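Local atomic coordinates of alpha-galactosidase (Lactobacillus brevis, PDB entry 3MI6), a protein that probably hydrolyses terminal, non-reducing alpha-D-galactose residues of alpha-galactosides, as a member of glycoside hydrolase family 36. Residues Ser299-Ser302 against Gln307-Gln310; Ser314-His319 against Gly566-Met571. All coordinates share one frame; numbering follows the deposited sequence.

Both contacts use helix 305-319, which follows the last strand of the large antiparallel N-terminal sheet and precedes the first strand of the (beta/alpha)8 barrel. In interaction 1 the early part of the helix, Gln307-Gln310, folds back on the end of the strand that precedes it, Ser299-Ser302. Interaction 2 takes the later part, Ser314-His319, against the loop Gly566-Met571 that leads into the seventh barrel strand, 247 residues further on. The two centres lie about 13 Å apart. One helix thus touches the N-terminal sheet first and the barrel second, and both contacts lie away from the predicted catalytic and substrate-binding residues.

Interaction 1 of 2, residues Ser299-Ser302 against Gln307-Gln310; sequences SYTS and QLSQ
Thr301 ends a long strand of the antiparallel N-terminal sheet, and Leu308 belongs to the helix that turns back over it, so the contact is a short strand-to-helix connection with the CA atoms of Thr301 and Leu308 6.1 Å apart. From CB, Thr301 points at the helix and splits into two branches with different partners. The methyl CG2 lies against the start of Leu308, 3.9 Å from its CB and equally far from its backbone N. The hydroxyl OG1, anti to the backbone N (chi1 -178°), reaches Gln307, where it comes 3.5 Å from CG. That is a plain van der Waals approach; the hydrogen-bond partner of OG1 is the backbone N of Ala303 in the turn between strand and helix. With an alanine in place of Thr301, a gap would probably open beside Leu308 CB and the amide of Ala303 would lose its side-chain acceptor.

Leu308 leaves its backbone at an angle to the strand, but its CD1 methyl swings over to Ser299, two residues back along the same strand. The intervening Tyr300 points away from the helix, its ring meeting Phe248 and its OH hydrogen-bonded to Ser302 OG at 2.7 Å. The contact between the segments is thus carried by van der Waals packing, methyl and methylene groups against two hydroxyls bonded to other partners, with no hydrogen bond across it. Val247, on the neighbouring strand, touches both Thr301 and Leu308. Ser299 OG, hydrogen-bonded to Gln311 NE2 one helical turn beyond Gln307, rests 3.8 Å from Leu308 CD1.

Interaction 2 of 2, residues Ser314-His319 against Gly566-Met571; sequences SFYQQH and GYPQAM
The loop between helix 553-566 and strand 572-576 of the catalytic barrel meets the helix 305-319 through one aromatic residue, Tyr316. Its CB points at the loop, and with CG anti to the carbonyl carbon (chi1 -59°) the ring is carried along the segment, from Met571 at CB to Gly566 at CE2. Selenomethionine Met571 supplies the closest apolar touch: its chain, extended beyond CG, crosses the Tyr316 side chain at about a right angle and sets the terminal methyl CE 3.6 Å from Tyr316 CB. Met571 CE is also 4.1 Å from Tyr316 CD2, approaching the ring obliquely.

This loop closes an alpha-to-beta connection of the (beta/alpha)8 barrel. Pro568 and Met571 span a short 3-10 turn, with Met571 N bonded to Pro568 O at 3.0 Å, and the backbone of Met571, just before the seventh strand (572-576), already pairs with Ala545 of the sixth. Pro568 comes to the edge of the Tyr316 ring, near its plane; Pro568 CD lies 4.5 Å from Tyr316 CD2. Gly566 O sits 3.6 Å from Tyr316 CE2, an oblique approach and not a hydrogen bond. Leu536 of the helix 536-539 touches both Tyr316 and Tyr567, while Met539 touches Met571. The selenium of Met571 lies at the edge of the Tyr567 ring, in its plane.

Interaction 1 of 2, residues Ser299-Ser302 against Gln307-Gln310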
loop_
_atom_site.group_PDB
_atom_site.type_symbol
_atom_site.label_atom_id
_atom_site.label_comp_id
_atom_site.label_asym_id
_atom_site.label_seq_id
_atom_site.Cartn_x
_atom_site.Cartn_y
_atom_site.Cartn_z
ATOM N N SER D 299 17.230 22.358 5.258
ATOM C CA SER D 299 17.433 21.679 6.533
ATOM C C SER D 299 17.314 20.162 6.412
ATOM O O SER D 299 16.586 19.637 5.559
ATOM C CB SER D 299 16.443 22.202 7.572
ATOM O OG SER D 299 16.930 21.968 8.871
ATOM N N TYR D 300 18.049 19.469 7.268
ATOM C CA TYR D 300 18.011 18.029 7.304
ATOM C C TYR D 300 18.099 17.569 8.748
ATOM O O TYR D 300 18.585 18.293 9.613
ATOM C CB TYR D 300 19.154 17.425 6.502
ATOM C CG TYR D 300 19.316 15.929 6.737
ATOM C CD1 TYR D 300 19.984 15.450 7.862
ATOM C CD2 TYR D 300 18.801 14.999 5.836
ATOM C CE1 TYR D 300 20.128 14.101 8.093
ATOM C CE2 TYR D 300 18.947 13.634 6.052
ATOM C CZ TYR D 300 19.613 13.192 7.186
ATOM O OH TYR D 300 19.758 11.838 7.418
ATOM N N THR D 301 17.610 16.360 8.995
ATOM C CA THR D 301 17.796 15.689 10.269
ATOM C C THR D 301 17.593 14.195 10.071
ATOM O O THR D 301 17.003 13.769 9.084
ATOM C CB THR D 301 16.825 16.197 11.343
ATOM O OG1 THR D 301 17.102 15.514 12.562
ATOM C CG2 THR D 301 15.410 15.907 10.958
ATOM N N SER D 302 18.095 13.396 11.003
ATOM C CA SER D 302 17.898 11.952 10.947
ATOM C C SER D 302 16.985 11.567 12.093
ATOM O O SER D 302 16.647 10.390 12.288
ATOM C CB SER D 302 19.233 11.234 11.110
ATOM O OG SER D 302 20.124 11.588 10.071
ATOM N N GLN D 307 11.621 16.837 15.018
ATOM C CA GLN D 307 12.932 17.455 15.168
ATOM C C GLN D 307 13.151 18.483 14.066
ATOM O O GLN D 307 13.601 19.598 14.330
ATOM C CB GLN D 307 14.042 16.404 15.185
ATOM C CG GLN D 307 15.467 16.979 15.241
ATOM C CD GLN D 307 15.741 17.866 16.468
ATOM O OE1 GLN D 307 16.372 18.940 16.357
ATOM N NE2 GLN D 307 15.273 17.424 17.639
ATOM N N LEU D 308 12.790 18.125 12.837
ATOM C CA LEU D 308 12.875 19.060 11.730
ATOM C C LEU D 308 12.046 20.315 11.978
ATOM O O LEU D 308 12.524 21.422 11.758
ATOM C CB LEU D 308 12.452 18.398 10.428
ATOM C CG LEU D 308 12.627 19.273 9.190
ATOM C CD1 LEU D 308 14.097 19.402 8.820
ATOM C CD2 LEU D 308 11.851 18.676 8.046
ATOM N N SER D 309 10.804 20.173 12.430
ATOM C CA SER D 309 10.013 21.376 12.655
ATOM C C SER D 309 10.592 22.181 13.798
ATOM O O SER D 309 10.653 23.392 13.750
ATOM C CB SER D 309 8.554 21.052 12.959
ATOM O OG SER D 309 7.920 20.514 11.817
ATOM N N GLN D 310 11.023 21.489 14.839
ATOM C CA GLN D 310 11.514 22.167 16.033
ATOM C C GLN D 310 12.719 23.082 15.761
ATOM O O GLN D 310 12.707 24.245 16.167
ATOM C CB GLN D 310 11.769 21.149 17.151
ATOM C CG GLN D 310 10.484 20.545 17.653
ATOM C CD GLN D 310 10.675 19.306 18.512
ATOM O OE1 GLN D 310 9.724 18.831 19.136
ATOM N NE2 GLN D 310 11.901 18.769 18.542
#

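Interaction 2 of 2, residues Ser314-His319 against Gly566-Met571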
loop_
_atom_site.group_PDB
_atom_site.type_symbol
_atom_site.label_atom_id
_atom_site.label_comp_id
_atom_site.label_asym_id
_atom_site.label_seq_id
_atom_site.Cartn_x
_atom_site.Cartn_y
_atom_site.Cartn_z
ATOM N N SER D 314 13.175 27.048 15.789
ATOM C CA SER D 314 14.153 27.790 16.568
ATOM C C SER D 314 14.965 28.715 15.682
ATOM O O SER D 314 15.379 29.796 16.098
ATOM C CB SER D 314 15.088 26.849 17.317
ATOM O OG SER D 314 14.756 26.884 18.691
ATOM N N PHE D 315 15.203 28.272 14.455
ATOM C CA PHE D 315 15.903 29.108 13.515
ATOM C C PHE D 315 15.066 30.342 13.181
ATOM O O PHE D 315 15.598 31.456 13.146
ATOM C CB PHE D 315 16.266 28.339 12.251
ATOM C CG PHE D 315 16.701 29.223 11.115
ATOM C CD1 PHE D 315 18.012 29.656 11.024
ATOM C CD2 PHE D 315 15.791 29.630 10.150
ATOM C CE1 PHE D 315 18.423 30.475 9.988
ATOM C CE2 PHE D 315 16.186 30.446 9.108
ATOM C CZ PHE D 315 17.516 30.874 9.026
ATOM N N TYR D 316 13.763 30.155 12.958
ATOM C CA TYR D 316 12.901 31.280 12.571
ATOM C C TYR D 316 12.768 32.293 13.705
ATOM O O TYR D 316 12.724 33.493 13.464
ATOM C CB TYR D 316 11.506 30.833 12.109
ATOM C CG TYR D 316 11.465 29.892 10.923
ATOM C CD1 TYR D 316 12.268 30.103 9.807
ATOM C CD2 TYR D 316 10.578 28.809 10.901
ATOM C CE1 TYR D 316 12.218 29.239 8.713
ATOM C CE2 TYR D 316 10.522 27.945 9.824
ATOM C CZ TYR D 316 11.344 28.158 8.730
ATOM O OH TYR D 316 11.293 27.288 7.654
ATOM N N GLN D 317 12.710 31.799 14.936
ATOM C CA GLN D 317 12.453 32.646 16.089
ATOM C C GLN D 317 13.663 33.502 16.428
ATOM O O GLN D 317 13.526 34.589 16.979
ATOM C CB GLN D 317 12.067 31.796 17.306
ATOM C CG GLN D 317 11.757 32.611 18.562
ATOM C CD GLN D 317 11.574 31.746 19.809
ATOM O OE1 GLN D 317 12.545 31.220 20.375
ATOM N NE2 GLN D 317 10.326 31.605 20.251
ATOM N N GLN D 318 14.852 33.008 16.113
ATOM C CA GLN D 318 16.063 33.732 16.445
ATOM C C GLN D 318 16.579 34.561 15.267
ATOM O O GLN D 318 17.219 35.593 15.467
ATOM C CB GLN D 318 17.149 32.766 16.930
ATOM C CG GLN D 318 18.434 33.457 17.366
ATOM C CD GLN D 318 19.442 32.510 17.996
ATOM O OE1 GLN D 318 20.581 32.899 18.290
ATOM N NE2 GLN D 318 19.030 31.255 18.203
ATOM N N HIS D 319 16.275 34.128 14.046
ATOM C CA HIS D 319 16.949 34.657 12.865
ATOM C C HIS D 319 16.047 35.067 11.690
ATOM O O HIS D 319 16.524 35.193 10.560
ATOM C CB HIS D 319 17.953 33.633 12.358
ATOM C CG HIS D 319 19.029 33.298 13.336
ATOM N ND1 HIS D 319 19.965 34.216 13.754
ATOM C CD2 HIS D 319 19.342 32.133 13.949
ATOM C CE1 HIS D 319 20.800 33.634 14.594
ATOM N NE2 HIS D 319 20.442 32.371 14.733
ATOM N N GLY D 566 5.576 23.266 9.245
ATOM C CA GLY D 566 6.327 24.350 8.667
ATOM C C GLY D 566 6.409 25.552 9.570
ATOM O O GLY D 566 7.297 26.388 9.409
ATOM N N TYR D 567 5.494 25.649 10.524
ATOM C CA TYR D 567 5.395 26.868 11.311
ATOM C C TYR D 567 5.007 26.622 12.778
ATOM O O TYR D 567 4.022 25.961 13.068
ATOM C CB TYR D 567 4.442 27.856 10.609
ATOM C CG TYR D 567 4.682 27.984 9.104
ATOM C CD1 TYR D 567 5.458 28.998 8.588
ATOM C CD2 TYR D 567 4.124 27.086 8.209
ATOM C CE1 TYR D 567 5.665 29.119 7.226
ATOM C CE2 TYR D 567 4.330 27.186 6.862
ATOM C CZ TYR D 567 5.104 28.199 6.364
ATOM O OH TYR D 567 5.313 28.305 4.998
ATOM N N PRO D 568 5.791 27.182 13.706
ATOM C CA PRO D 568 5.572 27.073 15.153
ATOM C C PRO D 568 4.294 27.773 15.561
ATOM O O PRO D 568 3.887 28.714 14.901
ATOM C CB PRO D 568 6.753 27.827 15.752
ATOM C CG PRO D 568 7.686 28.154 14.592
ATOM C CD PRO D 568 6.882 28.116 13.367
ATOM N N GLN D 569 3.682 27.341 16.654
ATOM C CA GLN D 569 2.396 27.885 17.082
ATOM C C GLN D 569 2.419 29.385 17.366
ATOM O O GLN D 569 1.385 30.040 17.317
ATOM C CB GLN D 569 1.870 27.137 18.309
ATOM C CG GLN D 569 2.701 27.327 19.537
ATOM C CD GLN D 569 3.870 26.379 19.621
ATOM O OE1 GLN D 569 4.345 25.873 18.609
ATOM N NE2 GLN D 569 4.340 26.125 20.840
ATOM N N ALA D 570 3.590 29.924 17.683
ATOM C CA ALA D 570 3.721 31.356 17.911
ATOM C C ALA D 570 3.159 32.162 16.732
ATOM O O ALA D 570 2.634 33.262 16.909
ATOM C CB ALA D 570 5.180 31.714 18.156
HETATM N N MSE D 571 3.254 31.585 15.541
HETATM C CA MSE D 571 2.859 32.250 14.311
HETATM C C MSE D 571 1.356 32.154 13.976
HETATM O O MSE D 571 0.857 32.900 13.125
HETATM C CB MSE D 571 3.685 31.698 13.157
HETATM C CG MSE D 571 5.183 31.978 13.264
HETATM SE SE MSE D 571 6.153 31.302 11.700
HETATM C CE MSE D 571 8.006 31.687 12.271
#